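Local coordinates for hydroquinone dioxygenase large subunit (Pseudomonas sp., PDB 4ZXA), which probably cleaves the aromatic ring of hydroquinone between two adjacent carbons, as the large subunit of a two-subunit iron(II)-dependent dioxygenase, at residues 228-233 against 246-251. Residues are numbered along the deposited sequence; the frame is centred on the assembly and turned at random.
Sequences VTWNPS and TTEEFI. With H8N (4-hydroxybenzonitrile), chain J.
The Trp230 indole lies between Glu248 on one face and the backbone of Ile251 on the other. Glu248 CB sits over the six-membered ring, 3.4 Å from its centroid, in a CH-pi contact. The Glu248 carboxylate then stacks on the same indole, its plane 25° from the ring, with Glu248 CD 3.4 Å from Trp230 CE3. The chain bends at chi2 (-70°), which puts CD near CE3. On the other face, Ile251 C lies toward the rim. At the indole edge, Trp230 NE1 donates to Glu249 O at 2.6 Å, with the donor above the carbonyl plane. Phe250 O also lies at the edge, near CZ2, as does ligand carbon CAH, in the ring plane. Glu249 O also accepts from a water that joins Thr229 OG1. An alanine in place of Trp230 would probably open a gap between Glu248 and Ile251 and leave Glu249 O without its indole donor.

Further hydrogen bonds join the segments. Trp230 N donates to Thr247 O and, weakly, to Glu248 OE1. Thr246 OG1 accepts from Asn231 N at 2.7 Å and donates to Glu248 OE1 from above the carboxylate plane. The Glu248 carboxylate is thus held through OE1 on the protein side. OE2 faces the phenol oxygen OAB of 4-hydroxybenzonitrile, modelled very close, though the exact place of OE2 is doubtful. Pro232 CG and CD pack against the phenol ring at 3.5 Å from CAE. Beyond the ligand, His256, Asn258, Glu262 and His303 bind the cadmium ion. Loop 228-233 and strand 241-249 thus form part of a cupin-type ligand pocket, at the hydroxyl end of 4-hydroxybenzonitrile, consistent with recognition of a hydroquinone hydroxyl.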
loop_
_atom_site.group_PDB
_atom_site.type_symbol
_atom_site.label_atom_id
_atom_site.label_comp_id
_atom_site.label_asym_id
_atom_site.label_seq_id
_atom_site.Cartn_x
_atom_site.Cartn_y
_atom_site.Cartn_z
ATOM N N VAL E 228 -4.456 10.012 -18.699
ATOM C CA VAL E 228 -4.376 8.768 -17.924
ATOM C C VAL E 228 -2.928 8.459 -17.593
ATOM O O VAL E 228 -2.018 8.937 -18.264
ATOM C CB VAL E 228 -4.964 7.559 -18.695
ATOM C CG1 VAL E 228 -6.410 7.814 -19.070
ATOM C CG2 VAL E 228 -4.136 7.263 -19.946
ATOM N N THR E 229 -2.712 7.656 -16.562
ATOM C CA THR E 229 -1.361 7.249 -16.193
ATOM C C THR E 229 -1.133 5.745 -16.354
ATOM O O THR E 229 -2.071 4.958 -16.345
ATOM C CB THR E 229 -1.035 7.635 -14.752
ATOM O OG1 THR E 229 -1.908 6.917 -13.869
ATOM C CG2 THR E 229 -1.223 9.111 -14.558
ATOM N N TRP E 230 0.129 5.363 -16.504
ATOM C CA TRP E 230 0.502 3.965 -16.692
ATOM C C TRP E 230 -0.385 3.277 -17.727
ATOM O O TRP E 230 -1.084 2.289 -17.431
ATOM C CB TRP E 230 0.483 3.249 -15.363
ATOM C CG TRP E 230 1.291 3.971 -14.317
ATOM C CD1 TRP E 230 0.820 4.824 -13.366
ATOM C CD2 TRP E 230 2.707 3.901 -14.133
ATOM N NE1 TRP E 230 1.852 5.284 -12.584
ATOM C CE2 TRP E 230 3.024 4.736 -13.039
ATOM C CE3 TRP E 230 3.740 3.217 -14.778
ATOM C CZ2 TRP E 230 4.333 4.889 -12.575
ATOM C CZ3 TRP E 230 5.034 3.369 -14.323
ATOM C CH2 TRP E 230 5.322 4.193 -13.228
ATOM N N ASN E 231 -0.355 3.815 -18.946
ATOM C CA ASN E 231 -1.135 3.261 -20.036
ATOM C C ASN E 231 -0.467 3.367 -21.404
ATOM O O ASN E 231 -0.756 4.276 -22.177
ATOM C CB ASN E 231 -2.522 3.890 -20.071
ATOM C CG ASN E 231 -3.510 3.050 -20.857
ATOM O OD1 ASN E 231 -3.626 1.843 -20.639
ATOM N ND2 ASN E 231 -4.208 3.677 -21.792
ATOM N N PRO E 232 0.434 2.424 -21.695
ATOM C CA PRO E 232 1.119 2.404 -22.990
ATOM C C PRO E 232 0.097 2.471 -24.122
ATOM O O PRO E 232 -0.821 1.645 -24.164
ATOM C CB PRO E 232 1.841 1.048 -22.988
ATOM C CG PRO E 232 2.029 0.728 -21.509
ATOM C CD PRO E 232 0.784 1.266 -20.850
ATOM N N SER E 233 0.255 3.452 -25.011
ATOM C CA SER E 233 -0.663 3.658 -26.117
ATOM C C SER E 233 0.144 3.864 -27.413
ATOM O O SER E 233 1.136 4.601 -27.420
ATOM C CB SER E 233 -1.557 4.864 -25.819
ATOM O OG SER E 233 -2.556 5.023 -26.809
ATOM N N THR E 246 3.671 6.505 -22.801
ATOM C CA THR E 246 2.673 6.684 -21.754
ATOM C C THR E 246 3.248 7.636 -20.701
ATOM O O THR E 246 4.462 7.754 -20.572
ATOM C CB THR E 246 2.307 5.331 -21.108
ATOM O OG1 THR E 246 1.439 5.537 -19.993
ATOM C CG2 THR E 246 3.553 4.607 -20.632
ATOM N N THR E 247 2.373 8.330 -19.977
ATOM C CA THR E 247 2.793 9.266 -18.952
ATOM C C THR E 247 2.580 8.638 -17.582
ATOM O O THR E 247 1.479 8.217 -17.255
ATOM C CB THR E 247 2.042 10.608 -19.080
ATOM O OG1 THR E 247 0.649 10.411 -18.822
ATOM C CG2 THR E 247 2.212 11.163 -20.498
ATOM N N GLU E 248 3.647 8.571 -16.793
ATOM C CA GLU E 248 3.644 7.832 -15.542
ATOM C C GLU E 248 3.743 8.754 -14.333
ATOM O O GLU E 248 4.602 9.636 -14.263
ATOM C CB GLU E 248 4.800 6.819 -15.512
ATOM C CG GLU E 248 5.197 6.258 -16.865
ATOM C CD GLU E 248 4.166 5.315 -17.473
ATOM O OE1 GLU E 248 2.957 5.650 -17.497
ATOM O OE2 GLU E 248 4.575 4.229 -17.946
ATOM N N GLU E 249 2.838 8.556 -13.386
ATOM C CA GLU E 249 2.847 9.306 -12.141
ATOM C C GLU E 249 2.592 8.358 -10.977
ATOM O O GLU E 249 1.872 7.377 -11.119
ATOM C CB GLU E 249 1.810 10.427 -12.166
ATOM C CG GLU E 249 2.036 11.483 -11.104
ATOM C CD GLU E 249 1.118 12.672 -11.250
ATOM O OE1 GLU E 249 0.581 12.887 -12.349
ATOM O OE2 GLU E 249 0.935 13.396 -10.258
ATOM N N PHE E 250 3.166 8.668 -9.820
ATOM C CA PHE E 250 3.031 7.817 -8.648
ATOM C C PHE E 250 3.596 6.413 -8.864
ATOM O O PHE E 250 4.743 6.252 -9.265
ATOM C CB PHE E 250 1.562 7.737 -8.223
ATOM C CG PHE E 250 1.361 7.235 -6.826
ATOM C CD1 PHE E 250 2.158 7.685 -5.793
ATOM C CD2 PHE E 250 0.371 6.310 -6.545
ATOM C CE1 PHE E 250 1.973 7.223 -4.508
ATOM C CE2 PHE E 250 0.185 5.848 -5.263
ATOM C CZ PHE E 250 0.985 6.305 -4.245
ATOM N N ILE E 251 2.794 5.403 -8.559
ATOM C CA ILE E 251 3.233 4.017 -8.646
ATOM C C ILE E 251 2.466 3.187 -9.665
ATOM O O ILE E 251 1.244 3.227 -9.703
ATOM C CB ILE E 251 3.082 3.311 -7.280
ATOM C CG1 ILE E 251 3.643 4.181 -6.157
ATOM C CG2 ILE E 251 3.752 1.950 -7.294
ATOM C CD1 ILE E 251 3.323 3.666 -4.782
HETATM N NAA H8N J . 5.415 -3.880 -17.517
HETATM C CAC H8N J . 4.969 -2.834 -17.642
HETATM C CAI H8N J . 4.426 -1.454 -17.812
HETATM C CAF H8N J . 5.320 -0.391 -17.808
HETATM C CAD H8N J . 4.854 0.912 -17.960
HETATM C CAH H8N J . 3.489 1.103 -18.114
HETATM O OAB H8N J . 3.017 2.380 -18.252
HETATM C CAE H8N J . 2.593 0.040 -18.118
HETATM C CAG H8N J . 3.068 -1.253 -17.969
HETATM O O HOH W 1 -0.628 7.443 -19.835
HETATM O O HOH W 2 -0.991 7.073 -11.034
#